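Local coordinates for xylose isomerase domain protein (Alicyclobacillus acidocaldarius subsp. acidocaldarius, PDB 3U0H) that is a putative isomerase with a TIM-barrel fold, perhaps acting on a sugar, though its substrate and reaction are not established, at residues A[33-36]-A[37-41]; A[84-87]-A[88-92]. All coordinates share one frame; numbering follows the deposited sequence.

Contact 1: residues A[33-36]-A[37-41]. With EDO (1,2-ethanediol), chain F.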
# COMPACT_ATOMS: atom_id res chain seq x y z
N VAL A 33 -31.57 1.35 14.09
CA VAL A 33 -31.99 2.66 13.59
C VAL A 33 -30.92 3.32 12.72
O VAL A 33 -29.74 3.30 13.04
CB VAL A 33 -32.42 3.61 14.69
CG1 VAL A 33 -33.75 3.14 15.26
CG2 VAL A 33 -31.35 3.76 15.75
N ASP A 34 -31.39 3.81 11.58
CA ASP A 34 -30.65 4.70 10.72
C ASP A 34 -30.94 6.14 11.22
O ASP A 34 -32.10 6.57 11.36
CB ASP A 34 -31.10 4.50 9.27
CG ASP A 34 -30.18 5.21 8.27
OD1 ASP A 34 -29.76 6.33 8.55
OD2 ASP A 34 -29.87 4.66 7.21
N VAL A 35 -29.87 6.82 11.58
CA VAL A 35 -29.92 8.20 12.03
C VAL A 35 -28.82 8.92 11.29
O VAL A 35 -27.68 8.51 11.35
CB VAL A 35 -29.66 8.31 13.53
CG1 VAL A 35 -29.69 9.79 13.97
CG2 VAL A 35 -30.70 7.49 14.31
N PRO A 36 -29.15 10.01 10.56
CA PRO A 36 -28.10 10.83 9.97
C PRO A 36 -27.12 11.43 11.03
O PRO A 36 -27.51 11.78 12.17
CB PRO A 36 -28.88 11.92 9.20
CG PRO A 36 -30.30 11.49 9.11
CD PRO A 36 -30.51 10.40 10.12
N PHE A 37 -25.85 11.57 10.66
CA PHE A 37 -24.81 11.95 11.62
C PHE A 37 -25.01 13.37 12.23
O PHE A 37 -24.70 13.59 13.43
CB PHE A 37 -23.40 11.85 10.98
CG PHE A 37 -22.28 12.28 11.94
CD1 PHE A 37 -21.93 11.47 13.00
CD2 PHE A 37 -21.69 13.52 11.83
CE1 PHE A 37 -20.98 11.85 13.89
CE2 PHE A 37 -20.71 13.92 12.74
CZ PHE A 37 -20.35 13.08 13.76
N HIS A 38 -25.47 14.33 11.42
CA HIS A 38 -25.82 15.68 11.91
C HIS A 38 -26.75 15.60 13.07
O HIS A 38 -26.66 16.43 13.99
CB HIS A 38 -26.44 16.57 10.82
CG HIS A 38 -25.43 17.29 9.96
ND1 HIS A 38 -24.09 17.40 10.30
CD2 HIS A 38 -25.59 18.00 8.76
CE1 HIS A 38 -23.45 18.14 9.35
NE2 HIS A 38 -24.37 18.51 8.41
N TRP A 39 -27.64 14.60 13.10
CA TRP A 39 -28.52 14.54 14.25
C TRP A 39 -27.74 14.18 15.47
O TRP A 39 -27.87 14.81 16.52
CB TRP A 39 -29.57 13.50 14.08
CG TRP A 39 -30.57 13.66 12.98
CD1 TRP A 39 -30.38 14.14 11.64
CD2 TRP A 39 -31.99 13.28 13.08
NE1 TRP A 39 -31.56 14.07 10.93
CE2 TRP A 39 -32.59 13.55 11.76
CE3 TRP A 39 -32.77 12.76 14.09
CZ2 TRP A 39 -33.92 13.28 11.52
CZ3 TRP A 39 -34.12 12.51 13.84
CH2 TRP A 39 -34.68 12.76 12.58
N LEU A 40 -26.90 13.17 15.33
CA LEU A 40 -26.10 12.71 16.45
C LEU A 40 -25.08 13.78 16.90
O LEU A 40 -24.83 13.94 18.09
CB LEU A 40 -25.39 11.41 16.06
CG LEU A 40 -26.23 10.22 15.59
CD1 LEU A 40 -25.33 9.12 15.08
CD2 LEU A 40 -27.15 9.74 16.72
N GLU A 41 -24.47 14.46 15.94
CA GLU A 41 -23.52 15.56 16.18
C GLU A 41 -24.13 16.73 16.95
O GLU A 41 -23.46 17.30 17.82
CB GLU A 41 -23.03 16.09 14.85
CG GLU A 41 -21.82 16.99 14.98
CD GLU A 41 -21.29 17.39 13.62
OE1 GLU A 41 -22.03 18.00 12.79
OE2 GLU A 41 -20.10 17.10 13.37
C1 EDO F . -28.35 8.55 6.40
O1 EDO F . -29.71 8.51 6.93
C2 EDO F . -27.39 7.55 7.08
O2 EDO F . -27.68 6.16 6.79

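Contact 2: residues A[84-87]-A[88-92]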
# COMPACT_ATOMS: atom_id res chain seq x y z
N SER A 84 -9.85 14.72 7.94
CA SER A 84 -9.13 14.59 9.20
C SER A 84 -10.00 14.40 10.36
O SER A 84 -9.59 13.86 11.39
CB SER A 84 -8.31 15.83 9.45
OG SER A 84 -7.09 15.61 8.79
N LEU A 85 -11.21 14.90 10.23
CA LEU A 85 -12.17 14.80 11.27
C LEU A 85 -12.95 13.49 11.16
O LEU A 85 -13.70 13.18 12.08
CB LEU A 85 -13.11 16.01 11.19
CG LEU A 85 -12.56 17.43 11.44
CD1 LEU A 85 -13.62 18.53 11.16
CD2 LEU A 85 -12.00 17.55 12.88
N LEU A 86 -12.79 12.71 10.08
CA LEU A 86 -13.65 11.54 9.88
C LEU A 86 -13.45 10.40 10.89
O LEU A 86 -14.41 9.82 11.39
CB LEU A 86 -13.53 11.03 8.45
CG LEU A 86 -14.05 9.63 8.12
CD1 LEU A 86 -15.56 9.59 8.39
CD2 LEU A 86 -13.71 9.21 6.71
N PRO A 87 -12.20 10.11 11.24
CA PRO A 87 -11.97 9.02 12.21
C PRO A 87 -12.70 9.11 13.56
O PRO A 87 -13.36 8.12 14.00
CB PRO A 87 -10.47 9.08 12.39
CG PRO A 87 -9.98 9.48 11.03
CD PRO A 87 -10.95 10.55 10.61
N ASP A 88 -12.62 10.26 14.24
CA ASP A 88 -13.37 10.44 15.50
C ASP A 88 -14.88 10.36 15.32
O ASP A 88 -15.56 9.77 16.14
CB ASP A 88 -12.95 11.72 16.24
CG ASP A 88 -11.50 11.63 16.85
OD1 ASP A 88 -10.94 10.49 16.95
OD2 ASP A 88 -10.93 12.69 17.23
N ARG A 89 -15.39 10.92 14.24
CA ARG A 89 -16.82 10.77 13.90
C ARG A 89 -17.12 9.30 13.60
O ARG A 89 -18.13 8.76 14.09
CB ARG A 89 -17.24 11.64 12.71
CG ARG A 89 -17.05 13.11 12.97
CD ARG A 89 -17.36 14.00 11.75
NE ARG A 89 -17.17 15.37 12.13
CZ ARG A 89 -16.90 16.39 11.31
NH1 ARG A 89 -16.78 17.59 11.84
NH2 ARG A 89 -16.77 16.24 10.00
N ALA A 90 -16.26 8.63 12.86
CA ALA A 90 -16.50 7.20 12.68
C ALA A 90 -16.40 6.40 14.00
O ALA A 90 -17.15 5.43 14.17
CB ALA A 90 -15.64 6.60 11.61
N ARG A 91 -15.49 6.75 14.92
CA ARG A 91 -15.36 5.94 16.13
C ARG A 91 -16.62 6.11 17.00
O ARG A 91 -17.09 5.17 17.60
CB ARG A 91 -14.15 6.35 16.96
CG ARG A 91 -12.76 6.09 16.39
CD ARG A 91 -11.65 6.73 17.24
NE ARG A 91 -10.36 6.38 16.67
CZ ARG A 91 -9.58 7.17 15.95
NH1 ARG A 91 -9.85 8.46 15.74
NH2 ARG A 91 -8.46 6.70 15.45
N LEU A 92 -17.17 7.32 17.07
CA LEU A 92 -18.35 7.58 17.86
C LEU A 92 -19.44 6.68 17.26
O LEU A 92 -20.12 5.99 17.96
CB LEU A 92 -18.72 9.06 17.85
CG LEU A 92 -20.14 9.36 18.40
CD1 LEU A 92 -20.32 8.91 19.87
CD2 LEU A 92 -20.54 10.84 18.23
O HOH W 1 -10.80 12.55 13.52

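Contact 1: residues A[33-36]-A[37-41]
The N-terminal cap of helix 37-47, where the chain leaves a barrel strand, is where Pro36 and Trp39 meet. Pro36 holds the N-cap position, and its O accepts a bond from Trp39 N at 3.0 Å; the N-H comes in bent, with the donor above the carbonyl plane. The two side chains lie alongside each other, pointing the same way. The pyrrolidine lies against one indole face, offset toward the rim: Pro36 CD stands 4.0 Å from the centroid of the five-membered ring and 12° off its normal, a CH-pi contact, while Pro36 CG reaches Trp39 NE1 at 3.4 Å. Trp39 CG is turned anti to its own carbonyl carbon (chi1 -65°), which swings the indole back over the proline. This is a strand-to-helix connection of the TIM barrel, running from strand 32-33 into the helix outside it. Val35 adds an apolar contact before the proline. With CG1 trans to the amide nitrogen (chi1 179°), that methyl touches Trp39 CB at 3.7 Å and Leu40 CD2, also at 3.7 Å; Leu18 and Tyr21 of helix 18-27 and Leu63 of strand 62-67 pack against the valine as well. Asp34, two residues before the proline, grips 1,2-ethanediol, probably a crystallisation additive: Asp34 OD1 accepts from its O1 at 2.7 Å. Tyr203 OH is hydrogen-bonded to Asp34 OD2, and Asn65 ND2 to the diol.

Contact 2: residues A[84-87]-A[88-92]
Leu85 and Arg89 meet near the N-terminal end of helix 86-95, one of the helices packed around the TIM barrel. Among the backbone bonds, Ala90 N donates to Leu86 O at 2.6 Å, nearly straight at 165°, and Arg91 N to Pro87 O at 2.7 Å. A proline is readily accommodated near a helix start, where its missing N-H costs no backbone bond. A water bridges the entry, donating to Ser84 O and accepting from Asp88 N.

Packing of side chains comes next, with Arg89 at its centre. Its chain runs extended from CG to NE and carries the guanidinium beneath Leu85, whose CB sits over the middle of one face, 3.8 Å from Arg89 CZ; Leu85 CD1 comes within 3.4 Å of Arg89 NH1. On the buried side, Leu86 CD1 and Ala90 CB meet loosely, and Leu131 of helix 113-131 packs on the alanine.

Salt bridges make up the third group. Arg89 NH2 is salt-bridged to Glu82, so an alanine here would probably leave that carboxylate without its mate and uncover the flank of Leu85. Arg91 has two acidic partners: NH2 reaches Glu199 of the second subunit, while NH1 turns back along its own helix, passing 3.5 Å from Pro87 CB. There Arg91 NH1 forms a salt bridge with Asp88 OD1 at 2.6 Å, meeting the oxygen on its anti side and 30° out of the carboxylate plane.

Contacts 1 and 2 follow one another along the chain, their centres 14 Å apart: contact 1 runs from a barrel strand into helix 37-47, contact 2 lies at helix 86-95 outside the barrel. They join where Phe37 CZ packs on Arg89 CG at 3.4 Å and Glu41 OE2 lies 3.6 Å from Arg89 NE, a long, weak ion pair. Pro69 touches both Phe37 and Arg89 from a loop. The diol, held by Asp34, lies just past the C-terminal end of strand 32-33, the end of the barrel where TIM-barrel enzymes keep their active sites; whether it marks a substrate site here is not known. By contrast, Arg91 of 84-92 reaches the second subunit.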